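Local coordinates for glycosyl hydrolases family 31 family protein (Aspergillus niger, PDB 6DRU) that is a family 31 glycoside hydrolase that releases alpha-xylose from the non-reducing terminal glucose of xyloglucan oligosaccharides, at residues Pro51-Glu56 against Thr239-Ala244; Asn604-His607 against Ser612-Arg615. One frame throughout, in Å; residues are numbered along the deposited sequence.

Contact 1: Pro51-Glu56 against Thr239-Ala244; sequences PIEGYE and TGRAPA
Glu53 and Arg241 form a salt bridge where a loop of the N-terminal beta-sheet region, between strands 28-35 and 66-68, meets the linker that runs from helix 228-239 to strand 252-254, the first strand of the GH31 TIM barrel. A single carboxylate oxygen, OE1, accepts both hydrogen bonds from Arg241. Arg241 NH2 donates to Glu53 OE1 over 3.0 Å with an N-H...O angle of 162°, and NH1 adds a weak bond to the same oxygen. The oxygen lies in the guanidinium plane, at its edge, yet the donor comes from above the carboxylate, the two planes being 66° apart; this is therefore not the coplanar two-oxygen pairing of a bidentate bridge. Helix 228-239 steadies both ends: Gln233 binds Glu53 OE2 through its side chain and Arg241 NH2 through its backbone carbonyl, while Ser236 holds Arg241 NE. Together with the bridge these bonds restrain the rotation of the guanidinium.

The apolar part is supplied by Ile52. Its CG1 branch lies beside the backbone N (chi1 -72°) and runs on extended, carrying CD1 to the backbone past the helix end, where Gly240 has left helical geometry with positive phi. The Arg241 chain bends at chi2, and its CG lies 4.1 Å from Ile52 CG2. At the backbone itself, Ile52 CD1 rests 3.6 Å from Gly240 CA.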
loop_
_atom_site.group_PDB
_atom_site.type_symbol
_atom_site.label_atom_id
_atom_site.label_comp_id
_atom_site.label_asym_id
_atom_site.label_seq_id
_atom_site.Cartn_x
_atom_site.Cartn_y
_atom_site.Cartn_z
ATOM N N PRO A 51 18.318 19.765 -26.967
ATOM C CA PRO A 51 17.233 19.772 -27.952
ATOM C C PRO A 51 17.776 19.670 -29.369
ATOM O O PRO A 51 18.905 20.079 -29.655
ATOM C CB PRO A 51 16.542 21.118 -27.710
ATOM C CG PRO A 51 16.820 21.420 -26.279
ATOM C CD PRO A 51 18.195 20.874 -26.004
ATOM N N ILE A 52 16.951 19.101 -30.255
ATOM C CA ILE A 52 17.321 18.931 -31.660
ATOM C C ILE A 52 17.780 20.250 -32.260
ATOM O O ILE A 52 18.621 20.278 -33.168
ATOM C CB ILE A 52 16.131 18.335 -32.446
ATOM C CG1 ILE A 52 15.919 16.868 -32.073
ATOM C CG2 ILE A 52 16.337 18.458 -33.947
ATOM C CD1 ILE A 52 14.563 16.337 -32.476
ATOM N N GLU A 53 17.273 21.360 -31.735
ATOM C CA GLU A 53 17.563 22.682 -32.263
ATOM C C GLU A 53 17.467 23.677 -31.117
ATOM O O GLU A 53 16.449 23.725 -30.422
ATOM C CB GLU A 53 16.582 23.019 -33.389
ATOM C CG GLU A 53 16.301 24.482 -33.618
ATOM C CD GLU A 53 15.195 24.674 -34.635
ATOM O OE1 GLU A 53 15.209 23.967 -35.665
ATOM O OE2 GLU A 53 14.304 25.517 -34.398
ATOM N N GLY A 54 18.531 24.442 -30.908
ATOM C CA GLY A 54 18.560 25.378 -29.798
ATOM C C GLY A 54 19.892 26.092 -29.733
ATOM O O GLY A 54 20.763 25.921 -30.592
ATOM N N TYR A 55 20.031 26.909 -28.687
ATOM C CA TYR A 55 21.229 27.715 -28.484
ATOM C C TYR A 55 22.416 26.907 -27.977
ATOM O O TYR A 55 23.538 27.424 -27.981
ATOM C CB TYR A 55 20.939 28.843 -27.489
ATOM C CG TYR A 55 20.885 28.372 -26.051
ATOM C CD1 TYR A 55 19.731 27.803 -25.531
ATOM C CD2 TYR A 55 21.993 28.486 -25.217
ATOM C CE1 TYR A 55 19.680 27.364 -24.219
ATOM C CE2 TYR A 55 21.950 28.048 -23.908
ATOM C CZ TYR A 55 20.792 27.490 -23.414
ATOM O OH TYR A 55 20.747 27.057 -22.109
ATOM N N GLU A 56 22.204 25.667 -27.544
ATOM C CA GLU A 56 23.236 24.940 -26.824
ATOM C C GLU A 56 24.236 24.296 -27.777
ATOM O O GLU A 56 23.945 24.020 -28.943
ATOM C CB GLU A 56 22.617 23.863 -25.935
ATOM C CG GLU A 56 21.440 24.337 -25.112
ATOM C CD GLU A 56 20.112 24.037 -25.774
ATOM O OE1 GLU A 56 20.104 23.767 -26.993
ATOM O OE2 GLU A 56 19.077 24.064 -25.074
ATOM N N THR A 239 10.920 17.100 -28.512
ATOM C CA THR A 239 10.439 15.729 -28.441
ATOM C C THR A 239 10.656 14.922 -29.713
ATOM O O THR A 239 10.504 13.697 -29.678
ATOM C CB THR A 239 8.944 15.719 -28.093
ATOM O OG1 THR A 239 8.206 16.344 -29.147
ATOM C CG2 THR A 239 8.710 16.486 -26.806
ATOM N N GLY A 240 11.005 15.560 -30.828
ATOM C CA GLY A 240 11.280 14.812 -32.039
ATOM C C GLY A 240 10.791 15.451 -33.322
ATOM O O GLY A 240 9.654 15.927 -33.405
ATOM N N ARG A 241 11.656 15.466 -34.332
ATOM C CA ARG A 241 11.313 15.933 -35.667
ATOM C C ARG A 241 10.985 14.734 -36.546
ATOM O O ARG A 241 11.790 13.803 -36.660
ATOM C CB ARG A 241 12.461 16.740 -36.277
ATOM C CG ARG A 241 12.657 18.116 -35.661
ATOM C CD ARG A 241 11.675 19.125 -36.235
ATOM N NE ARG A 241 11.732 20.401 -35.528
ATOM C CZ ARG A 241 12.731 21.270 -35.638
ATOM N NH1 ARG A 241 13.764 20.999 -36.425
ATOM N NH2 ARG A 241 12.702 22.409 -34.958
ATOM N N ALA A 242 9.802 14.756 -37.155
ATOM C CA ALA A 242 9.346 13.612 -37.925
ATOM C C ALA A 242 10.254 13.372 -39.130
ATOM O O ALA A 242 10.853 14.308 -39.667
ATOM C CB ALA A 242 7.910 13.822 -38.395
ATOM N N PRO A 243 10.373 12.129 -39.571
ATOM C CA PRO A 243 11.137 11.823 -40.782
ATOM C C PRO A 243 10.308 12.104 -42.031
ATOM O O PRO A 243 9.134 12.464 -41.965
ATOM C CB PRO A 243 11.434 10.333 -40.629
ATOM C CG PRO A 243 10.282 9.818 -39.836
ATOM C CD PRO A 243 9.902 10.912 -38.887
ATOM N N ALA A 244 10.947 11.932 -43.185
ATOM C CA ALA A 244 10.110 12.094 -44.367
ATOM C C ALA A 244 9.490 10.754 -44.755
ATOM O O ALA A 244 10.179 9.730 -44.762
ATOM C CB ALA A 244 10.922 12.642 -45.535
#

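Contact 2: Asn604-His607 against Ser612-Arg615; sequences NQFH and SIMR
The side chains of Phe606 and Ile613 cross at about a right angle, one from helix 596-609 and the other from the turn that leads into strand 614-615. The helix-to-strand connection folds back on itself here, joining the last turns of the helix to the edge strand of the C-terminal antiparallel sheet. The CA-CB bond of Phe606 points toward 612-615, and with CG anti to the backbone N (chi1 -177°) the ring lies on the carbonyl side. The nearest approach is at the root of that side chain, where Phe606 CB is 3.8 Å from Ile613 CG1. Further along, Ile613 CD1 is 4.1 Å from Phe606 CD2. Ile613 gets there through its longer branch: CG1 stands beside the backbone N, and CD1 continues extended (chi2 178°). Ser612 CA, 4.4 Å from Phe606 CD1, meets the ring obliquely, as does Ile613 CG1.

The junction is buried and apolar, and no hydrogen bond crosses between the two segments. The turn is tied internally by Arg615, whose NH1 donates to Ser612 O over 3.2 Å on a lone pair in the carbonyl plane; salt bridges to Asp229 and Asp620 hold the same guanidinium. Around this core, Ile613 also packs on Ile602 and Phe603 of helix 596-609 and on Phe645 of strand 643-645, the sheet neighbour of strand 614-615.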
loop_
_atom_site.group_PDB
_atom_site.type_symbol
_atom_site.label_atom_id
_atom_site.label_comp_id
_atom_site.label_asym_id
_atom_site.label_seq_id
_atom_site.Cartn_x
_atom_site.Cartn_y
_atom_site.Cartn_z
ATOM N N ASN A 604 7.298 17.367 -46.002
ATOM C CA ASN A 604 8.697 17.740 -45.843
ATOM C C ASN A 604 8.855 18.890 -44.856
ATOM O O ASN A 604 9.806 18.909 -44.066
ATOM C CB ASN A 604 9.293 18.107 -47.203
ATOM C CG ASN A 604 10.747 18.521 -47.111
ATOM O OD1 ASN A 604 11.059 19.709 -47.015
ATOM N ND2 ASN A 604 11.645 17.543 -47.135
ATOM N N GLN A 605 7.932 19.857 -44.881
ATOM C CA GLN A 605 8.001 20.960 -43.928
ATOM C C GLN A 605 7.710 20.499 -42.507
ATOM O O GLN A 605 8.293 21.030 -41.554
ATOM C CB GLN A 605 7.041 22.073 -44.339
ATOM C CG GLN A 605 7.692 23.094 -45.243
ATOM C CD GLN A 605 8.834 23.813 -44.562
ATOM O OE1 GLN A 605 8.685 24.334 -43.457
ATOM N NE2 GLN A 605 9.994 23.830 -45.209
ATOM N N PHE A 606 6.811 19.527 -42.341
ATOM C CA PHE A 606 6.631 18.906 -41.033
ATOM C C PHE A 606 7.911 18.221 -40.576
ATOM O O PHE A 606 8.190 18.154 -39.373
ATOM C CB PHE A 606 5.470 17.911 -41.078
ATOM C CG PHE A 606 5.163 17.276 -39.752
ATOM C CD1 PHE A 606 4.801 18.054 -38.664
ATOM C CD2 PHE A 606 5.213 15.902 -39.597
ATOM C CE1 PHE A 606 4.510 17.473 -37.442
ATOM C CE2 PHE A 606 4.917 15.317 -38.379
ATOM C CZ PHE A 606 4.572 16.104 -37.301
ATOM N N HIS A 607 8.705 17.717 -41.524
ATOM C CA HIS A 607 9.965 17.070 -41.185
ATOM C C HIS A 607 11.035 18.077 -40.779
ATOM O O HIS A 607 11.925 17.745 -39.987
ATOM C CB HIS A 607 10.445 16.227 -42.369
ATOM C CG HIS A 607 11.931 16.059 -42.430
ATOM N ND1 HIS A 607 12.638 15.337 -41.494
ATOM C CD2 HIS A 607 12.844 16.522 -43.316
ATOM C CE1 HIS A 607 13.923 15.360 -41.801
ATOM N NE2 HIS A 607 14.075 16.074 -42.903
ATOM N N SER A 612 2.754 21.973 -38.865
ATOM C CA SER A 612 1.611 21.071 -38.782
ATOM C C SER A 612 0.985 20.852 -40.153
ATOM O O SER A 612 0.825 21.787 -40.941
ATOM C CB SER A 612 0.570 21.623 -37.815
ATOM O OG SER A 612 1.123 21.832 -36.528
ATOM N N ILE A 613 0.632 19.598 -40.435
ATOM C CA ILE A 613 0.094 19.227 -41.738
ATOM C C ILE A 613 -1.373 19.629 -41.819
ATOM O O ILE A 613 -1.728 20.544 -42.571
ATOM C CB ILE A 613 0.289 17.726 -42.009
ATOM C CG1 ILE A 613 1.781 17.389 -41.987
ATOM C CG2 ILE A 613 -0.326 17.340 -43.342
ATOM C CD1 ILE A 613 2.082 15.932 -42.205
ATOM N N MET A 614 -2.238 18.968 -41.057
ATOM C CA MET A 614 -3.615 19.429 -40.937
ATOM C C MET A 614 -3.696 20.397 -39.764
ATOM O O MET A 614 -3.255 20.085 -38.654
ATOM C CB MET A 614 -4.601 18.265 -40.787
ATOM C CG MET A 614 -4.381 17.320 -39.627
ATOM S SD MET A 614 -5.575 15.963 -39.699
ATOM C CE MET A 614 -7.117 16.831 -39.421
ATOM N N ARG A 615 -4.252 21.577 -40.024
ATOM C CA ARG A 615 -4.027 22.749 -39.188
ATOM C C ARG A 615 -5.341 23.303 -38.659
ATOM O O ARG A 615 -6.197 23.721 -39.457
ATOM C CB ARG A 615 -3.284 23.821 -39.992
ATOM C CG ARG A 615 -1.965 23.337 -40.577
ATOM C CD ARG A 615 -1.360 24.343 -41.544
ATOM N NE ARG A 615 -1.017 25.605 -40.896
ATOM C CZ ARG A 615 0.064 25.792 -40.146
ATOM N NH1 ARG A 615 0.914 24.795 -39.941
ATOM N NH2 ARG A 615 0.293 26.977 -39.598
#

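How the contacts relate
Contact 1 closes before contact 2 opens along the chain, yet their centres are only 14 Å apart. The first brings the N-terminal region to the entry of the TIM barrel; the second joins helix 596-609 to the C-terminal sheet. The linker 239-244 and the helix segment 604-607 touch directly: Ala242 O lies 2.8 Å from His607 ND1, a probable hydrogen bond, and Ala242 CB packs against the Phe606 ring. The stretch entering the barrel and helix 596-609, which leads into the C-terminal sheet, are thus neighbours, illustrating how a multidomain hydrolase can join several parts near one place, away from the xylose pocket.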